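Local coordinates for protein PAN2-PAN3 deadenylation complex catalytic subunit pan2 (Neurospora crassa, PDB 4CZX) that forms the catalytic subunit of the PAN deadenylation complex, which probably shortens mRNA poly(A) tails, the chain here being its N-terminal WD40 domain, at residues A[116-121]-A[163-168]; A[135-140]-A[144-149]. All coordinates share one frame; numbering follows the deposited sequence.

Contact 1 (A[116-121]-A[163-168]); sequences AMSFTS and RYICAA
With CG1 anti to its carbonyl carbon (chi1 -66°) and CD1 carrying the chain on in extended form, Ile-165 reaches Ser-118, Phe-119 and Thr-120, while its CG2 branch, anti to the backbone N, is turned to the serine. CG2 of Ile-165 lies 3.8 Å from OG of Ser-118. Further along the side chain, CG1 of Ile-165 comes to 3.9 Å from O of Phe-119, and CD1 of Ile-165 meets CG2 of Thr-120 at 4.2 Å, these two side chains running alongside each other in the same direction. No hydrogen bond crosses between 116-121 and 163-168. The serine hydroxyl and the Phe-119 carbonyl, which face the isoleucine, instead pair with each other: OG of Ser-118 donates to O of Phe-119 at 2.9 Å, tilted 23° from the carbonyl plane. This bond fixes the serine hydroxyl beside the hydrocarbon and gives it a polar partner in a buried setting. The hydroxyl of Thr-120 is bound to Glu-126, leaving its methyl for Ile-165, and Leu-159 of strand 156-161 also packs on Ser-118. Side-chain packing between successive four-stranded antiparallel blades, here from the first strand of one to the second strand of the next, is what joins the blades of a WD40 beta-propeller.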
ATOM      1  N   ALA A 116     -21.992   3.978  26.840  1.00 22.07           N
ATOM      2  CA  ALA A 116     -23.405   4.248  26.733  1.00 22.19           C
ATOM      3  C   ALA A 116     -23.693   5.697  26.412  1.00 23.73           C
ATOM      4  O   ALA A 116     -22.967   6.607  26.813  1.00 26.06           O
ATOM      5  CB  ALA A 116     -24.124   3.864  28.047  1.00 23.44           C
ATOM      6  N   MET A 117     -24.794   5.904  25.722  1.00 20.76           N
ATOM      7  CA  MET A 117     -25.303   7.254  25.577  1.00 21.09           C
ATOM      8  C   MET A 117     -26.799   7.292  25.410  1.00 23.14           C
ATOM      9  O   MET A 117     -27.433   6.289  25.053  1.00 24.41           O
ATOM     10  CB  MET A 117     -24.648   7.924  24.401  1.00 24.35           C
ATOM     11  CG  MET A 117     -24.941   7.227  23.187  1.00 27.71           C
ATOM     12  SD  MET A 117     -24.131   8.211  21.957  1.00 70.53           S
ATOM     13  CE  MET A 117     -24.431   7.079  20.731  1.00 13.11           C
ATOM     14  N   SER A 118     -27.358   8.465  25.661  1.00 25.51           N
ATOM     15  CA  SER A 118     -28.800   8.655  25.595  1.00 25.54           C
ATOM     16  C   SER A 118     -29.123  10.086  25.225  1.00 26.14           C
ATOM     17  O   SER A 118     -28.279  10.974  25.330  1.00 23.14           O
ATOM     18  CB  SER A 118     -29.455   8.314  26.941  1.00 25.57           C
ATOM     19  OG  SER A 118     -29.178   9.323  27.900  1.00 26.49           O
ATOM     20  N   PHE A 119     -30.360  10.317  24.817  1.00 25.73           N
ATOM     21  CA  PHE A 119     -30.844  11.676  24.696  1.00 28.20           C
ATOM     22  C   PHE A 119     -31.092  12.231  26.095  1.00 31.80           C
ATOM     23  O   PHE A 119     -30.955  11.513  27.094  1.00 32.65           O
ATOM     24  CB  PHE A 119     -32.093  11.716  23.816  1.00 32.55           C
ATOM     25  CG  PHE A 119     -31.830  11.244  22.413  1.00 30.61           C
ATOM     26  CD1 PHE A 119     -31.052  12.007  21.557  1.00 27.53           C
ATOM     27  CD2 PHE A 119     -32.327  10.030  21.961  1.00 28.03           C
ATOM     28  CE1 PHE A 119     -30.776  11.578  20.266  1.00 26.99           C
ATOM     29  CE2 PHE A 119     -32.053   9.591  20.676  1.00 29.67           C
ATOM     30  CZ  PHE A 119     -31.284  10.373  19.821  1.00 30.20           C
ATOM     31  N   THR A 120     -31.419  13.514  26.166  1.00 32.23           N
ATOM     32  CA  THR A 120     -31.594  14.185  27.443  1.00 30.70           C
ATOM     33  C   THR A 120     -32.934  14.916  27.425  1.00 32.00           C
ATOM     34  O   THR A 120     -33.918  14.380  26.924  1.00 34.18           O
ATOM     35  CB  THR A 120     -30.432  15.169  27.738  1.00 26.60           C
ATOM     36  OG1 THR A 120     -30.466  16.264  26.809  1.00 28.42           O
ATOM     37  CG2 THR A 120     -29.076  14.446  27.636  1.00 28.49           C
ATOM     38  N   SER A 121     -32.966  16.135  27.943  1.00 28.76           N
ATOM     39  CA  SER A 121     -34.220  16.876  28.029  1.00 31.27           C
ATOM     40  C   SER A 121     -34.493  17.684  26.761  1.00 29.52           C
ATOM     41  O   SER A 121     -35.471  18.436  26.701  1.00 30.50           O
ATOM     42  CB  SER A 121     -34.210  17.813  29.240  1.00 38.65           C
ATOM     43  OG  SER A 121     -33.275  18.863  29.058  1.00 34.78           O
ATOM     44  N   ARG A 163     -39.009   8.999  30.392  1.00 35.19           N
ATOM     45  CA  ARG A 163     -39.505  10.060  31.265  1.00 40.32           C
ATOM     46  C   ARG A 163     -38.313  10.713  31.965  1.00 38.81           C
ATOM     47  O   ARG A 163     -38.288  11.922  32.193  1.00 37.59           O
ATOM     48  CB  ARG A 163     -40.497   9.495  32.289  1.00 38.71           C
ATOM     49  CG  ARG A 163     -41.196  10.559  33.123  1.00 39.66           C
ATOM     50  CD  ARG A 163     -42.085   9.955  34.216  1.00 48.91           C
ATOM     51  NE  ARG A 163     -43.095   9.035  33.696  1.00 47.47           N
ATOM     52  CZ  ARG A 163     -44.390   9.319  33.595  1.00 57.04           C
ATOM     53  NH1 ARG A 163     -44.842  10.509  33.974  1.00 55.06           N
ATOM     54  NH2 ARG A 163     -45.233   8.413  33.113  1.00 59.07           N
ATOM     55  N   TYR A 164     -37.338   9.875  32.305  1.00 33.26           N
ATOM     56  CA  TYR A 164     -36.087  10.278  32.945  1.00 31.74           C
ATOM     57  C   TYR A 164     -34.970   9.556  32.225  1.00 29.48           C
ATOM     58  O   TYR A 164     -35.230   8.664  31.419  1.00 34.09           O
ATOM     59  CB  TYR A 164     -36.056   9.909  34.437  1.00 35.53           C
ATOM     60  CG  TYR A 164     -37.246  10.390  35.236  1.00 41.84           C
ATOM     61  CD1 TYR A 164     -37.420  11.740  35.516  1.00 52.32           C
ATOM     62  CD2 TYR A 164     -38.193   9.497  35.704  1.00 44.39           C
ATOM     63  CE1 TYR A 164     -38.510  12.186  36.237  1.00 55.76           C
ATOM     64  CE2 TYR A 164     -39.287   9.928  36.432  1.00 51.66           C
ATOM     65  CZ  TYR A 164     -39.439  11.274  36.698  1.00 57.98           C
ATOM     66  OH  TYR A 164     -40.523  11.711  37.418  1.00 62.75           O
ATOM     67  N   ILE A 165     -33.729   9.913  32.529  1.00 28.06           N
ATOM     68  CA  ILE A 165     -32.599   9.160  32.011  1.00 25.33           C
ATOM     69  C   ILE A 165     -32.381   7.957  32.919  1.00 31.52           C
ATOM     70  O   ILE A 165     -32.044   8.113  34.086  1.00 32.21           O
ATOM     71  CB  ILE A 165     -31.316  10.015  31.933  1.00 28.81           C
ATOM     72  CG1 ILE A 165     -31.492  11.133  30.901  1.00 32.31           C
ATOM     73  CG2 ILE A 165     -30.107   9.154  31.573  1.00 30.79           C
ATOM     74  CD1 ILE A 165     -30.361  12.147  30.905  1.00 35.83           C
ATOM     75  N   CYS A 166     -32.600   6.764  32.378  1.00 29.45           N
ATOM     76  CA  CYS A 166     -32.414   5.552  33.157  1.00 29.50           C
ATOM     77  C   CYS A 166     -31.021   5.024  32.903  1.00 31.77           C
ATOM     78  O   CYS A 166     -30.634   4.714  31.768  1.00 28.00           O
ATOM     79  CB  CYS A 166     -33.476   4.511  32.824  1.00 28.28           C
ATOM     80  SG  CYS A 166     -35.161   5.114  33.098  1.00 35.47           S
ATOM     81  N   ALA A 167     -30.267   4.928  33.990  1.00 30.01           N
ATOM     82  CA  ALA A 167     -28.829   4.737  33.913  1.00 31.03           C
ATOM     83  C   ALA A 167     -28.403   3.470  34.640  1.00 28.15           C
ATOM     84  O   ALA A 167     -28.388   3.433  35.869  1.00 28.47           O
ATOM     85  CB  ALA A 167     -28.120   5.946  34.498  1.00 27.82           C
ATOM     86  N   ALA A 168     -28.036   2.439  33.885  1.00 27.61           N
ATOM     87  CA  ALA A 168     -27.582   1.190  34.501  1.00 25.42           C
ATOM     88  C   ALA A 168     -26.087   1.239  34.801  1.00 25.74           C
ATOM     89  O   ALA A 168     -25.268   1.414  33.899  1.00 27.28           O
ATOM     90  CB  ALA A 168     -27.901   0.008  33.609  1.00 30.04           C
TER

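Contact 2 (A[135-140]-A[144-149]); sequences KMLVID and GEVVKE
Val-146 lays both of its methyls against Leu-137, with CG2 of Val-146 3.7 Å from CD2 of Leu-137, and the same CG2 also approaches CG1 of Ile-139. Val-138, on the opposite face from Leu-137 and Ile-139, touches CG2 of Val-147 with its CG1 at 3.7 Å. Beyond these apolar pairs, Lys-135 bends at chi2 (94°) and chi4, which curls its chain around the end of Glu-149; NZ of Lys-135 forms a salt bridge 3.0 Å long with OE2 of Glu-149, meeting the oxygen nearly along its C-O bond. Ser-110 also hydrogen-bonds to OE2. A glutamine in place of Glu-149 would probably leave the Lys-135 ammonium without its opposing charge. Between the strands, N of Val-138 donates to O of Lys-148 at 2.8 Å and almost straight (176°). O of Val-138 takes N of Val-147 at 2.8 Å and, weakly, N of Lys-148: a classic bulge. A G1 bulge closes the turn, where O of Asp-140 takes N of Gly-144 at 2.7 Å and, weakly, N of Glu-145. The hairpin forms the outer half of its blade: strand 126-131 pairs with 135-140 on the inner side, and Ile-106 of strand 102-106 packs on Ile-139 and Val-146.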
ATOM      1  N   LYS A 135     -16.061  10.336  34.480  1.00 32.21           N
ATOM      2  CA  LYS A 135     -16.541  11.541  33.827  1.00 36.33           C
ATOM      3  C   LYS A 135     -17.690  11.205  32.890  1.00 34.69           C
ATOM      4  O   LYS A 135     -17.739  10.108  32.334  1.00 30.98           O
ATOM      5  CB  LYS A 135     -15.434  12.230  33.027  1.00 37.71           C
ATOM      6  CG  LYS A 135     -14.608  13.238  33.804  1.00 47.40           C
ATOM      7  CD  LYS A 135     -13.357  12.608  34.372  1.00 60.84           C
ATOM      8  CE  LYS A 135     -12.264  13.652  34.596  1.00 65.78           C
ATOM      9  NZ  LYS A 135     -11.629  14.093  33.317  1.00 62.16           N
ATOM     10  N   MET A 136     -18.620  12.146  32.744  1.00 31.91           N
ATOM     11  CA  MET A 136     -19.634  12.078  31.693  0.70 31.12           C
ATOM     12  C   MET A 136     -19.520  13.322  30.826  1.00 32.16           C
ATOM     13  O   MET A 136     -19.034  14.356  31.279  1.00 35.70           O
ATOM     14  CB  MET A 136     -21.047  11.974  32.276  0.70 30.19           C
ATOM     15  CG  MET A 136     -21.242  10.833  33.264  0.70 29.54           C
ATOM     16  SD  MET A 136     -22.979  10.629  33.713  0.70 31.48           S
ATOM     17  CE  MET A 136     -23.291  12.168  34.585  0.70 27.98           C
ATOM     18  N   LEU A 137     -19.963  13.224  29.575  1.00 29.93           N
ATOM     19  CA  LEU A 137     -19.922  14.372  28.682  0.50 27.19           C
ATOM     20  C   LEU A 137     -21.281  14.625  28.062  1.00 27.87           C
ATOM     21  O   LEU A 137     -21.999  13.690  27.709  1.00 28.99           O
ATOM     22  CB  LEU A 137     -18.883  14.178  27.572  0.50 27.94           C
ATOM     23  CG  LEU A 137     -17.435  13.988  28.019  0.50 30.44           C
ATOM     24  CD1 LEU A 137     -17.069  12.512  28.013  0.50 31.34           C
ATOM     25  CD2 LEU A 137     -16.503  14.797  27.128  0.50 31.00           C
ATOM     26  N   VAL A 138     -21.619  15.900  27.944  1.00 27.25           N
ATOM     27  CA  VAL A 138     -22.833  16.326  27.271  1.00 24.72           C
ATOM     28  C   VAL A 138     -22.447  16.871  25.885  1.00 28.34           C
ATOM     29  O   VAL A 138     -21.565  17.723  25.769  1.00 30.61           O
ATOM     30  CB  VAL A 138     -23.585  17.392  28.089  1.00 26.66           C
ATOM     31  CG1 VAL A 138     -24.897  17.720  27.423  1.00 30.52           C
ATOM     32  CG2 VAL A 138     -23.825  16.906  29.522  1.00 29.88           C
ATOM     33  N   ILE A 139     -23.098  16.365  24.841  1.00 27.21           N
ATOM     34  CA  ILE A 139     -22.769  16.740  23.461  1.00 29.98           C
ATOM     35  C   ILE A 139     -23.949  17.398  22.746  1.00 32.77           C
ATOM     36  O   ILE A 139     -25.066  16.863  22.755  1.00 27.37           O
ATOM     37  CB  ILE A 139     -22.303  15.500  22.647  1.00 29.91           C
ATOM     38  CG1 ILE A 139     -20.930  15.034  23.143  1.00 28.11           C
ATOM     39  CG2 ILE A 139     -22.263  15.804  21.151  1.00 31.76           C
ATOM     40  CD1 ILE A 139     -20.508  13.639  22.658  1.00 26.23           C
ATOM     41  N   ASP A 140     -23.690  18.566  22.153  1.00 30.25           N
ATOM     42  CA  ASP A 140     -24.630  19.243  21.259  1.00 31.39           C
ATOM     43  C   ASP A 140     -24.585  18.518  19.922  1.00 32.82           C
ATOM     44  O   ASP A 140     -23.570  18.554  19.224  1.00 33.79           O
ATOM     45  CB  ASP A 140     -24.260  20.726  21.094  1.00 32.00           C
ATOM     46  CG  ASP A 140     -25.274  21.523  20.252  1.00 36.58           C
ATOM     47  OD1 ASP A 140     -25.918  20.972  19.330  1.00 37.07           O
ATOM     48  OD2 ASP A 140     -25.399  22.737  20.502  1.00 43.04           O
ATOM     49  N   GLY A 144     -22.100  19.356  17.059  1.00 32.48           N
ATOM     50  CA  GLY A 144     -21.090  18.318  17.127  1.00 33.71           C
ATOM     51  C   GLY A 144     -19.938  18.711  18.034  1.00 39.16           C
ATOM     52  O   GLY A 144     -18.763  18.581  17.670  1.00 32.78           O
ATOM     53  N   GLU A 145     -20.273  19.213  19.216  1.00 36.31           N
ATOM     54  CA  GLU A 145     -19.260  19.575  20.193  1.00 33.97           C
ATOM     55  C   GLU A 145     -19.699  19.228  21.614  1.00 35.23           C
ATOM     56  O   GLU A 145     -20.891  19.248  21.939  1.00 32.56           O
ATOM     57  CB  GLU A 145     -18.932  21.064  20.095  1.00 42.42           C
ATOM     58  CG  GLU A 145     -20.096  21.988  20.389  1.00 51.86           C
ATOM     59  CD  GLU A 145     -19.841  23.428  19.949  1.00 59.31           C
ATOM     60  OE1 GLU A 145     -19.077  23.639  18.977  1.00 58.64           O
ATOM     61  OE2 GLU A 145     -20.419  24.350  20.572  1.00 55.22           O
ATOM     62  N   VAL A 146     -18.720  18.905  22.449  1.00 33.59           N
ATOM     63  CA  VAL A 146     -18.933  18.765  23.881  1.00 34.01           C
ATOM     64  C   VAL A 146     -19.281  20.126  24.465  1.00 37.66           C
ATOM     65  O   VAL A 146     -18.574  21.104  24.226  1.00 39.00           O
ATOM     66  CB  VAL A 146     -17.682  18.196  24.585  1.00 35.65           C
ATOM     67  CG1 VAL A 146     -17.868  18.200  26.102  1.00 33.31           C
ATOM     68  CG2 VAL A 146     -17.389  16.789  24.083  1.00 31.35           C
ATOM     69  N   VAL A 147     -20.375  20.197  25.219  1.00 34.33           N
ATOM     70  CA  VAL A 147     -20.799  21.461  25.820  1.00 40.60           C
ATOM     71  C   VAL A 147     -20.647  21.440  27.337  1.00 39.04           C
ATOM     72  O   VAL A 147     -20.685  22.479  27.991  1.00 44.13           O
ATOM     73  CB  VAL A 147     -22.262  21.794  25.469  1.00 43.59           C
ATOM     74  CG1 VAL A 147     -22.392  22.053  23.980  1.00 45.98           C
ATOM     75  CG2 VAL A 147     -23.186  20.663  25.903  1.00 44.60           C
ATOM     76  N   LYS A 148     -20.467  20.249  27.894  1.00 37.12           N
ATOM     77  CA  LYS A 148     -20.362  20.110  29.334  1.00 37.21           C
ATOM     78  C   LYS A 148     -19.645  18.821  29.700  1.00 34.02           C
ATOM     79  O   LYS A 148     -19.794  17.804  29.023  1.00 32.54           O
ATOM     80  CB  LYS A 148     -21.757  20.142  29.963  1.00 44.97           C
ATOM     81  CG  LYS A 148     -21.793  20.478  31.434  1.00 51.63           C
ATOM     82  CD  LYS A 148     -23.163  21.020  31.798  1.00 54.89           C
ATOM     83  CE  LYS A 148     -23.155  21.694  33.161  1.00 62.26           C
ATOM     84  NZ  LYS A 148     -24.098  22.859  33.197  1.00 64.89           N
ATOM     85  N   GLU A 149     -18.861  18.880  30.769  1.00 39.80           N
ATOM     86  CA  GLU A 149     -18.234  17.693  31.334  1.00 43.38           C
ATOM     87  C   GLU A 149     -18.714  17.537  32.770  1.00 38.05           C
ATOM     88  O   GLU A 149     -18.715  18.506  33.518  1.00 38.66           O
ATOM     89  CB  GLU A 149     -16.711  17.809  31.268  1.00 51.35           C
ATOM     90  CG  GLU A 149     -15.962  16.633  31.855  1.00 56.77           C
ATOM     91  CD  GLU A 149     -14.484  16.659  31.510  1.00 62.73           C
ATOM     92  OE1 GLU A 149     -14.099  17.393  30.571  1.00 62.12           O
ATOM     93  OE2 GLU A 149     -13.709  15.948  32.183  1.00 68.85           O
TER

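Overall arrangement
Both contacts involve one four-stranded antiparallel blade, ordered 114-119, 126-131, 135-140, 145-151. Contact 1 uses its first strand and reaches out to 165-169 of the next blade; contact 2 joins its last two strands. Along the chain, 135-140 and 144-149 both fall between the two halves of contact 1. The contact centres are 14 Å apart, and their nearest atoms about 5 Å apart without touching; the centre of contact 1 lies about 12 Å from the centre of the chain and that of contact 2 about 21 Å. Phe-182 touches both Thr-120 and Val-138. One contact thus joins neighbouring blades nearer the propeller centre, while the other builds the outer edge within a single blade.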